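Local coordinates for pantothenate kinase (Coxiella burnetii, PDB 3TQC), which catalyses the ATP-dependent phosphorylation of pantothenate to 4'-phosphopantothenate, the first step of coenzyme A biosynthesis, at residues 128-137 against 176-186; 33-43 against 111-119. All coordinates share one frame; numbering follows the deposited sequence.

Contact 1. Residues 128-137 against 176-186; sequences ITTDGFLYSN and IPVYSHHYYDI
Gly132 and Val178 bring their CA atoms to 4.6 Å where the 3-10 turn after strand 125-129 lies against strand 174-180, and Ser136 meets Ile186 on the second strand of the hairpin. The CA of Gly132 directs a C-H at the carbonyl O of Pro177, and a water joins that same oxygen to Thr129 O, donating to both. The Pro177 ring covers one face of Phe133: CG stands 4.0 Å from the ring centroid, 16° off the normal, a CH-pi contact. Tyr179 has its ring anti to the backbone N (chi1 -177°), which carries it to Leu134, whose CD1 lies over one face, displaced toward the rim; Tyr179 CB packs on Asp131 CB at 3.7 Å. Farther back, Ile128 CD1 presses tightly on Ile176 CG1, the two chains crossing at about a right angle.

The polar end centres on Asn137. Its backbone N gives a hydrogen bond of 3.0 Å to Asp185 OD1, reached from above the carboxylate plane, while its ND2 donates to Tyr184 O at 2.7 Å in a bent bond. The amide and the Asp185 carboxylate stack with planes 15° apart. Lys149, outside the two segments, bonds both Asn137 OD1 and Tyr179 OH and makes a cation-pi contact with the Tyr184 ring.

Within the hairpin, Ser180 OG accepts from Tyr183 N in an ST motif, and Tyr184 and Asp185 opposite Ser180 form a G1 bulge. This is packing of the small antiparallel sheet on the loop leaving an edge strand of the P-loop kinase core, beside the predicted ATP site: the side chain of Asp131 is about 6 Å from that of Lys105.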
loop_
_atom_site.group_PDB
_atom_site.type_symbol
_atom_site.label_atom_id
_atom_site.label_comp_id
_atom_site.label_asym_id
_atom_site.label_seq_id
_atom_site.Cartn_x
_atom_site.Cartn_y
_atom_site.Cartn_z
ATOM N N ILE B 128 11.045 -10.830 -10.996
ATOM C CA ILE B 128 11.054 -11.762 -9.871
ATOM C C ILE B 128 9.723 -12.479 -9.854
ATOM O O ILE B 128 8.687 -11.833 -9.738
ATOM C CB ILE B 128 11.171 -11.065 -8.490
ATOM C CG1 ILE B 128 12.448 -10.266 -8.375
ATOM C CG2 ILE B 128 11.111 -12.103 -7.369
ATOM C CD1 ILE B 128 13.600 -11.024 -8.838
ATOM N N THR B 129 9.747 -13.805 -9.959
ATOM C CA THR B 129 8.528 -14.581 -9.793
ATOM C C THR B 129 8.475 -15.013 -8.352
ATOM O O THR B 129 9.461 -15.456 -7.779
ATOM C CB THR B 129 8.405 -15.810 -10.758
ATOM O OG1 THR B 129 7.222 -16.555 -10.421
ATOM C CG2 THR B 129 9.593 -16.730 -10.661
ATOM N N THR B 130 7.307 -14.867 -7.766
ATOM C CA THR B 130 7.086 -15.251 -6.392
ATOM C C THR B 130 7.134 -16.785 -6.194
ATOM O O THR B 130 7.369 -17.254 -5.083
ATOM C CB THR B 130 5.771 -14.605 -5.907
ATOM O OG1 THR B 130 6.070 -13.335 -5.272
ATOM C CG2 THR B 130 5.065 -15.470 -4.984
ATOM N N ASP B 131 6.946 -17.546 -7.280
ATOM C CA ASP B 131 7.045 -19.014 -7.279
ATOM C C ASP B 131 8.305 -19.487 -6.578
ATOM O O ASP B 131 8.308 -20.511 -5.884
ATOM C CB ASP B 131 7.108 -19.579 -8.715
ATOM C CG ASP B 131 5.913 -19.187 -9.577
ATOM O OD1 ASP B 131 4.844 -18.864 -9.014
ATOM O OD2 ASP B 131 6.055 -19.207 -10.831
ATOM N N GLY B 132 9.388 -18.755 -6.807
ATOM C CA GLY B 132 10.654 -19.083 -6.230
ATOM C C GLY B 132 10.668 -19.101 -4.720
ATOM O O GLY B 132 11.571 -19.687 -4.127
ATOM N N PHE B 133 9.681 -18.473 -4.096
ATOM C CA PHE B 133 9.591 -18.433 -2.648
ATOM C C PHE B 133 8.578 -19.436 -2.098
ATOM O O PHE B 133 8.255 -19.403 -0.920
ATOM C CB PHE B 133 9.287 -17.008 -2.198
ATOM C CG PHE B 133 10.342 -16.023 -2.622
ATOM C CD1 PHE B 133 11.411 -15.718 -1.779
ATOM C CD2 PHE B 133 10.294 -15.435 -3.889
ATOM C CE1 PHE B 133 12.392 -14.811 -2.170
ATOM C CE2 PHE B 133 11.287 -14.534 -4.293
ATOM C CZ PHE B 133 12.338 -14.228 -3.419
ATOM N N LEU B 134 8.097 -20.343 -2.947
ATOM C CA LEU B 134 7.337 -21.487 -2.478
ATOM C C LEU B 134 8.249 -22.354 -1.638
ATOM O O LEU B 134 9.447 -22.431 -1.909
ATOM C CB LEU B 134 6.808 -22.315 -3.650
ATOM C CG LEU B 134 5.651 -21.692 -4.427
ATOM C CD1 LEU B 134 5.416 -22.448 -5.741
ATOM C CD2 LEU B 134 4.386 -21.670 -3.557
ATOM N N TYR B 135 7.684 -23.001 -0.619
ATOM C CA TYR B 135 8.395 -24.046 0.105
ATOM C C TYR B 135 8.594 -25.227 -0.844
ATOM O O TYR B 135 7.770 -25.470 -1.725
ATOM C CB TYR B 135 7.617 -24.507 1.350
ATOM C CG TYR B 135 7.514 -23.489 2.485
ATOM C CD1 TYR B 135 8.652 -22.987 3.113
ATOM C CD2 TYR B 135 6.270 -23.060 2.952
ATOM C CE1 TYR B 135 8.557 -22.065 4.155
ATOM C CE2 TYR B 135 6.165 -22.140 3.995
ATOM C CZ TYR B 135 7.308 -21.651 4.595
ATOM O OH TYR B 135 7.192 -20.752 5.637
ATOM N N SER B 136 9.684 -25.959 -0.667
ATOM C CA SER B 136 9.931 -27.152 -1.459
ATOM C C SER B 136 8.822 -28.170 -1.249
ATOM O O SER B 136 8.093 -28.118 -0.252
ATOM C CB SER B 136 11.243 -27.790 -1.036
ATOM O OG SER B 136 11.163 -28.154 0.324
ATOM N N ASN B 137 8.708 -29.108 -2.182
ATOM C CA ASN B 137 7.713 -30.179 -2.063
ATOM C C ASN B 137 7.885 -30.957 -0.760
ATOM O O ASN B 137 6.906 -31.255 -0.084
ATOM C CB ASN B 137 7.768 -31.128 -3.264
ATOM C CG ASN B 137 7.182 -30.517 -4.532
ATOM O OD1 ASN B 137 6.534 -29.474 -4.497
ATOM N ND2 ASN B 137 7.406 -31.178 -5.661
ATOM N N ILE B 176 17.842 -14.645 -5.821
ATOM C CA ILE B 176 16.427 -14.982 -5.901
ATOM C C ILE B 176 16.336 -16.471 -6.145
ATOM O O ILE B 176 16.909 -16.954 -7.101
ATOM C CB ILE B 176 15.733 -14.275 -7.073
ATOM C CG1 ILE B 176 15.946 -12.750 -7.015
ATOM C CG2 ILE B 176 14.237 -14.669 -7.121
ATOM C CD1 ILE B 176 15.379 -12.074 -5.774
ATOM N N PRO B 177 15.610 -17.208 -5.280
ATOM C CA PRO B 177 15.475 -18.641 -5.479
ATOM C C PRO B 177 14.643 -18.953 -6.718
ATOM O O PRO B 177 13.882 -18.119 -7.178
ATOM C CB PRO B 177 14.813 -19.123 -4.183
ATOM C CG PRO B 177 14.120 -17.969 -3.671
ATOM C CD PRO B 177 14.923 -16.768 -4.059
ATOM N N VAL B 178 14.855 -20.134 -7.279
ATOM C CA VAL B 178 14.307 -20.496 -8.585
ATOM C C VAL B 178 13.373 -21.695 -8.452
ATOM O O VAL B 178 13.712 -22.675 -7.815
ATOM C CB VAL B 178 15.446 -20.822 -9.565
ATOM C CG1 VAL B 178 14.899 -21.369 -10.900
ATOM C CG2 VAL B 178 16.325 -19.580 -9.792
ATOM N N TYR B 179 12.198 -21.588 -9.051
ATOM C CA TYR B 179 11.213 -22.658 -9.105
ATOM C C TYR B 179 11.122 -23.242 -10.527
ATOM O O TYR B 179 10.977 -22.501 -11.495
ATOM C CB TYR B 179 9.854 -22.102 -8.697
ATOM C CG TYR B 179 8.750 -23.131 -8.629
ATOM C CD1 TYR B 179 8.609 -23.955 -7.518
ATOM C CD2 TYR B 179 7.835 -23.267 -9.667
ATOM C CE1 TYR B 179 7.597 -24.911 -7.459
ATOM C CE2 TYR B 179 6.826 -24.196 -9.612
ATOM C CZ TYR B 179 6.712 -25.018 -8.512
ATOM O OH TYR B 179 5.694 -25.934 -8.456
ATOM N N SER B 180 11.213 -24.563 -10.642
ATOM C CA SER B 180 10.990 -25.259 -11.915
ATOM C C SER B 180 9.576 -25.827 -11.984
ATOM O O SER B 180 9.219 -26.723 -11.199
ATOM C CB SER B 180 11.942 -26.428 -12.073
ATOM O OG SER B 180 11.452 -27.279 -13.090
ATOM N N HIS B 181 8.795 -25.335 -12.941
ATOM C CA HIS B 181 7.468 -25.894 -13.221
ATOM C C HIS B 181 7.582 -27.322 -13.751
ATOM O O HIS B 181 6.692 -28.151 -13.539
ATOM C CB HIS B 181 6.718 -25.017 -14.232
ATOM C CG HIS B 181 6.363 -23.658 -13.705
ATOM N ND1 HIS B 181 5.363 -23.458 -12.776
ATOM C CD2 HIS B 181 6.870 -22.433 -13.982
ATOM C CE1 HIS B 181 5.270 -22.168 -12.502
ATOM N NE2 HIS B 181 6.170 -21.522 -13.225
ATOM N N HIS B 182 8.694 -27.607 -14.417
ATOM C CA HIS B 182 8.945 -28.922 -14.976
ATOM C C HIS B 182 9.086 -29.962 -13.863
ATOM O O HIS B 182 8.500 -31.041 -13.933
ATOM C CB HIS B 182 10.211 -28.879 -15.834
ATOM C CG HIS B 182 10.459 -30.131 -16.616
ATOM N ND1 HIS B 182 9.693 -30.494 -17.702
ATOM C CD2 HIS B 182 11.402 -31.092 -16.481
ATOM C CE1 HIS B 182 10.151 -31.630 -18.199
ATOM N NE2 HIS B 182 11.188 -32.015 -17.475
ATOM N N TYR B 183 9.877 -29.624 -12.849
ATOM C CA TYR B 183 10.075 -30.486 -11.691
ATOM C C TYR B 183 9.058 -30.216 -10.584
ATOM O O TYR B 183 9.059 -30.896 -9.557
ATOM C CB TYR B 183 11.498 -30.324 -11.163
ATOM C CG TYR B 183 12.542 -30.616 -12.226
ATOM C CD1 TYR B 183 12.627 -31.879 -12.813
ATOM C CD2 TYR B 183 13.428 -29.631 -12.658
ATOM C CE1 TYR B 183 13.569 -32.152 -13.797
ATOM C CE2 TYR B 183 14.379 -29.899 -13.637
ATOM C CZ TYR B 183 14.441 -31.160 -14.203
ATOM O OH TYR B 183 15.376 -31.423 -15.180
ATOM N N TYR B 184 8.189 -29.229 -10.805
ATOM C CA TYR B 184 7.141 -28.864 -9.855
ATOM C C TYR B 184 7.740 -28.668 -8.471
ATOM O O TYR B 184 7.237 -29.198 -7.480
ATOM C CB TYR B 184 6.081 -29.957 -9.832
ATOM C CG TYR B 184 4.800 -29.591 -9.142
ATOM C CD1 TYR B 184 4.075 -28.469 -9.523
ATOM C CD2 TYR B 184 4.297 -30.389 -8.123
ATOM C CE1 TYR B 184 2.885 -28.145 -8.892
ATOM C CE2 TYR B 184 3.117 -30.081 -7.488
ATOM C CZ TYR B 184 2.410 -28.964 -7.871
ATOM O OH TYR B 184 1.230 -28.665 -7.230
ATOM N N ASP B 185 8.841 -27.926 -8.424
ATOM C CA ASP B 185 9.607 -27.781 -7.204
ATOM C C ASP B 185 10.662 -26.671 -7.294
ATOM O O ASP B 185 11.065 -26.263 -8.383
ATOM C CB ASP B 185 10.282 -29.113 -6.854
ATOM C CG ASP B 185 10.541 -29.270 -5.366
ATOM O OD1 ASP B 185 10.340 -28.289 -4.612
ATOM O OD2 ASP B 185 10.944 -30.382 -4.957
ATOM N N ILE B 186 11.085 -26.181 -6.131
ATOM C CA ILE B 186 12.248 -25.309 -6.026
ATOM C C ILE B 186 13.466 -26.084 -6.516
ATOM O O ILE B 186 13.598 -27.290 -6.243
ATOM C CB ILE B 186 12.519 -24.891 -4.548
ATOM C CG1 ILE B 186 11.386 -24.011 -4.000
ATOM C CG2 ILE B 186 13.867 -24.201 -4.415
ATOM C CD1 ILE B 186 11.070 -22.794 -4.839
HETATM O O HOH W 1 11.946 -17.068 -8.685
#

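Contact 2. Residues 33-43 against 111-119; sequences LTLTESDLDKL and VLKALLSRW
The Arg118 guanidinium meets the Asp39 carboxylate at its edge, the two planes 36° apart, while one face of the Trp119 indole carries Arg118 CG and its rim meets Leu33 CD1, 3.9 Å from CZ2. The grip on Asp39 is side-on: NE reaches OD1 at 3.1 Å and NH2 reaches OD2 at 2.9 Å, with NE also bonded to OD2. A bend at chi3 (-61°) turns the guanidinium toward the acid. Thr36 N adds a further bond to OD2 from above the carboxylate plane, so three N-H groups fix this oxygen and probably help keep the acid ionised.

This joins the short helix 37-42 to the last turns of helix 105-116, the helix that follows the P-loop in this kinase fold. A water donates to both Asp39 OD1 and Ala114 O; Ala114 O also accepts from Ser117 OG. Lys42, extended beyond CG, runs past Ala114 and gives its NZ to Ser117 OG at 2.7 Å. Alongside these polar groups, Leu43 CD2 sits 3.8 Å from Ala114 CB, and Leu115 CD2 touches both Leu35 CD2 and Leu43 CD1.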
loop_
_atom_site.group_PDB
_atom_site.type_symbol
_atom_site.label_atom_id
_atom_site.label_comp_id
_atom_site.label_asym_id
_atom_site.label_seq_id
_atom_site.Cartn_x
_atom_site.Cartn_y
_atom_site.Cartn_z
ATOM N N LEU B 33 4.859 5.639 -30.903
ATOM C CA LEU B 33 5.173 4.366 -30.254
ATOM C C LEU B 33 5.126 3.231 -31.265
ATOM O O LEU B 33 4.068 2.635 -31.526
ATOM C CB LEU B 33 4.223 4.092 -29.084
ATOM C CG LEU B 33 4.616 4.730 -27.754
ATOM C CD1 LEU B 33 5.852 4.064 -27.202
ATOM C CD2 LEU B 33 4.870 6.210 -27.891
ATOM N N THR B 34 6.298 2.938 -31.816
ATOM C CA THR B 34 6.449 1.928 -32.849
ATOM C C THR B 34 7.469 0.901 -32.371
ATOM O O THR B 34 8.531 1.269 -31.865
ATOM C CB THR B 34 6.900 2.573 -34.169
ATOM O OG1 THR B 34 7.000 1.565 -35.183
ATOM C CG2 THR B 34 8.244 3.292 -34.007
ATOM N N LEU B 35 7.134 -0.382 -32.489
ATOM C CA LEU B 35 8.076 -1.435 -32.129
ATOM C C LEU B 35 9.290 -1.358 -33.031
ATOM O O LEU B 35 9.176 -1.151 -34.232
ATOM C CB LEU B 35 7.458 -2.826 -32.227
ATOM C CG LEU B 35 6.464 -3.208 -31.137
ATOM C CD1 LEU B 35 6.026 -4.623 -31.406
ATOM C CD2 LEU B 35 7.045 -3.075 -29.727
ATOM N N THR B 36 10.452 -1.504 -32.421
ATOM C CA THR B 36 11.714 -1.455 -33.135
ATOM C C THR B 36 12.226 -2.874 -33.334
ATOM O O THR B 36 11.726 -3.816 -32.715
ATOM C CB THR B 36 12.770 -0.681 -32.332
ATOM O OG1 THR B 36 14.011 -0.689 -33.042
ATOM C CG2 THR B 36 12.993 -1.335 -31.004
ATOM N N GLU B 37 13.245 -3.015 -34.170
ATOM C CA GLU B 37 13.908 -4.296 -34.339
ATOM C C GLU B 37 14.465 -4.792 -33.002
ATOM O O GLU B 37 14.370 -5.976 -32.702
ATOM C CB GLU B 37 15.024 -4.201 -35.375
ATOM C CG GLU B 37 15.527 -5.553 -35.848
ATOM C CD GLU B 37 16.706 -5.445 -36.796
ATOM O OE1 GLU B 37 17.147 -4.300 -37.082
ATOM O OE2 GLU B 37 17.191 -6.505 -37.259
ATOM N N SER B 38 15.029 -3.888 -32.199
ATOM C CA SER B 38 15.507 -4.247 -30.862
ATOM C C SER B 38 14.388 -4.802 -29.977
ATOM O O SER B 38 14.598 -5.794 -29.285
ATOM C CB SER B 38 16.164 -3.053 -30.170
ATOM O OG SER B 38 16.475 -3.350 -28.819
ATOM N N ASP B 39 13.211 -4.173 -30.004
ATOM C CA ASP B 39 12.036 -4.687 -29.269
ATOM C C ASP B 39 11.732 -6.091 -29.745
ATOM O O ASP B 39 11.573 -6.997 -28.931
ATOM C CB ASP B 39 10.753 -3.878 -29.529
ATOM C CG ASP B 39 10.746 -2.525 -28.883
ATOM O OD1 ASP B 39 11.433 -2.310 -27.858
ATOM O OD2 ASP B 39 10.008 -1.665 -29.403
ATOM N N LEU B 40 11.600 -6.230 -31.066
ATOM C CA LEU B 40 11.268 -7.509 -31.701
ATOM C C LEU B 40 12.227 -8.615 -31.250
ATOM O O LEU B 40 11.791 -9.708 -30.882
ATOM C CB LEU B 40 11.269 -7.387 -33.244
ATOM C CG LEU B 40 9.925 -7.040 -33.916
ATOM C CD1 LEU B 40 9.333 -5.754 -33.403
ATOM C CD2 LEU B 40 10.071 -6.967 -35.419
ATOM N N ASP B 41 13.525 -8.314 -31.265
ATOM C CA ASP B 41 14.540 -9.242 -30.768
ATOM C C ASP B 41 14.303 -9.642 -29.290
ATOM O O ASP B 41 14.297 -10.830 -28.970
ATOM C CB ASP B 41 15.944 -8.643 -30.953
ATOM C CG ASP B 41 17.019 -9.424 -30.216
ATOM O OD1 ASP B 41 17.148 -9.263 -28.976
ATOM O OD2 ASP B 41 17.744 -10.186 -30.881
ATOM N N LYS B 42 14.111 -8.658 -28.413
ATOM C CA LYS B 42 13.884 -8.925 -26.976
ATOM C C LYS B 42 12.585 -9.694 -26.699
ATOM O O LYS B 42 12.503 -10.440 -25.738
ATOM C CB LYS B 42 13.878 -7.625 -26.163
ATOM C CG LYS B 42 15.226 -6.961 -26.088
ATOM C CD LYS B 42 15.324 -5.940 -24.974
ATOM C CE LYS B 42 16.651 -5.199 -25.053
ATOM N NZ LYS B 42 16.697 -4.114 -24.048
ATOM N N LEU B 43 11.590 -9.497 -27.560
ATOM C CA LEU B 43 10.288 -10.149 -27.441
ATOM C C LEU B 43 10.231 -11.552 -28.043
ATOM O O LEU B 43 9.200 -12.222 -27.910
ATOM C CB LEU B 43 9.215 -9.272 -28.092
ATOM C CG LEU B 43 8.917 -7.985 -27.322
ATOM C CD1 LEU B 43 8.322 -6.926 -28.226
ATOM C CD2 LEU B 43 7.994 -8.284 -26.143
ATOM N N VAL B 111 6.804 -9.588 -21.339
ATOM C CA VAL B 111 6.570 -8.612 -22.387
ATOM C C VAL B 111 6.955 -7.219 -21.894
ATOM O O VAL B 111 7.659 -6.477 -22.598
ATOM C CB VAL B 111 5.125 -8.602 -22.850
ATOM C CG1 VAL B 111 4.869 -7.381 -23.752
ATOM C CG2 VAL B 111 4.827 -9.906 -23.559
ATOM N N LEU B 112 6.499 -6.898 -20.677
ATOM C CA LEU B 112 6.813 -5.619 -20.055
ATOM C C LEU B 112 8.297 -5.479 -19.759
ATOM O O LEU B 112 8.817 -4.376 -19.840
ATOM C CB LEU B 112 5.990 -5.395 -18.785
ATOM C CG LEU B 112 4.499 -5.086 -19.010
ATOM C CD1 LEU B 112 3.840 -4.697 -17.682
ATOM C CD2 LEU B 112 4.292 -3.997 -20.043
ATOM N N LYS B 113 8.974 -6.576 -19.420
ATOM C CA LYS B 113 10.414 -6.531 -19.157
ATOM C C LYS B 113 11.144 -6.110 -20.421
ATOM O O LYS B 113 11.976 -5.211 -20.372
ATOM C CB LYS B 113 10.957 -7.869 -18.646
ATOM C CG LYS B 113 12.509 -8.000 -18.658
ATOM C CD LYS B 113 12.922 -9.414 -18.225
ATOM C CE LYS B 113 14.451 -9.626 -18.115
ATOM N NZ LYS B 113 15.180 -9.046 -19.282
ATOM N N ALA B 114 10.818 -6.737 -21.545
ATOM C CA ALA B 114 11.404 -6.359 -22.820
ATOM C C ALA B 114 11.081 -4.912 -23.192
ATOM O O ALA B 114 11.975 -4.173 -23.562
ATOM C CB ALA B 114 10.961 -7.304 -23.928
ATOM N N LEU B 115 9.819 -4.513 -23.071
ATOM C CA LEU B 115 9.384 -3.184 -23.489
ATOM C C LEU B 115 9.853 -2.073 -22.566
ATOM O O LEU B 115 10.314 -1.045 -23.033
ATOM C CB LEU B 115 7.860 -3.120 -23.603
ATOM C CG LEU B 115 7.250 -3.933 -24.749
ATOM C CD1 LEU B 115 5.714 -3.800 -24.732
ATOM C CD2 LEU B 115 7.803 -3.491 -26.061
ATOM N N LEU B 116 9.736 -2.267 -21.257
ATOM C CA LEU B 116 10.187 -1.247 -20.325
ATOM C C LEU B 116 11.672 -0.941 -20.488
ATOM O O LEU B 116 12.092 0.182 -20.247
ATOM C CB LEU B 116 9.886 -1.629 -18.884
ATOM C CG LEU B 116 8.408 -1.492 -18.493
ATOM C CD1 LEU B 116 8.161 -2.061 -17.123
ATOM C CD2 LEU B 116 8.007 -0.038 -18.532
ATOM N N SER B 117 12.452 -1.922 -20.931
ATOM C CA SER B 117 13.886 -1.769 -21.023
ATOM C C SER B 117 14.308 -0.869 -22.199
ATOM O O SER B 117 15.435 -0.411 -22.236
ATOM C CB SER B 117 14.559 -3.142 -21.125
ATOM O OG SER B 117 14.618 -3.598 -22.455
ATOM N N ARG B 118 13.405 -0.616 -23.146
ATOM C CA ARG B 118 13.713 0.233 -24.308
ATOM C C ARG B 118 13.966 1.698 -23.972
ATOM O O ARG B 118 14.579 2.402 -24.768
ATOM C CB ARG B 118 12.590 0.154 -25.354
ATOM C CG ARG B 118 11.380 1.049 -25.056
ATOM C CD ARG B 118 10.078 0.539 -25.721
ATOM N NE ARG B 118 10.139 0.475 -27.188
ATOM C CZ ARG B 118 9.859 1.477 -28.022
ATOM N NH1 ARG B 118 9.536 2.686 -27.574
ATOM N NH2 ARG B 118 9.930 1.271 -29.330
ATOM N N TRP B 119 13.490 2.171 -22.822
ATOM C CA TRP B 119 13.674 3.573 -22.433
ATOM C C TRP B 119 14.973 3.815 -21.681
ATOM O O TRP B 119 15.241 3.160 -20.685
ATOM C CB TRP B 119 12.491 4.064 -21.607
ATOM C CG TRP B 119 11.366 4.427 -22.464
ATOM C CD1 TRP B 119 11.238 5.559 -23.213
ATOM C CD2 TRP B 119 10.218 3.637 -22.726
ATOM N NE1 TRP B 119 10.062 5.528 -23.914
ATOM C CE2 TRP B 119 9.414 4.356 -23.630
ATOM C CE3 TRP B 119 9.786 2.396 -22.282
ATOM C CZ2 TRP B 119 8.205 3.874 -24.092
ATOM C CZ3 TRP B 119 8.587 1.915 -22.747
ATOM C CH2 TRP B 119 7.803 2.659 -23.632
HETATM O O HOH W 2 12.784 -3.620 -26.039
#

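Both contacts are partly buried, with centres 27 Å apart and no atoms touching, and they share no element, though helix 105-116 of contact 2 is followed in the chain by strand 125-129 of contact 1. Contact 2 lies farther from the chain centre, about 18 Å against 13 Å, and fastens helix 37-42 to helix 105-116 by a salt bridge beside leucine packing. Contact 1 packs the hairpin on the turn and loop that follow an edge strand; its ring faces carry aliphatic groups, and its hydrogen bonds pair an asparagine with a backbone carbonyl and a carboxylate. The side chains of His181 in contact 1 and Val111 in contact 2 lie about 6 and 7 Å from bound ADP.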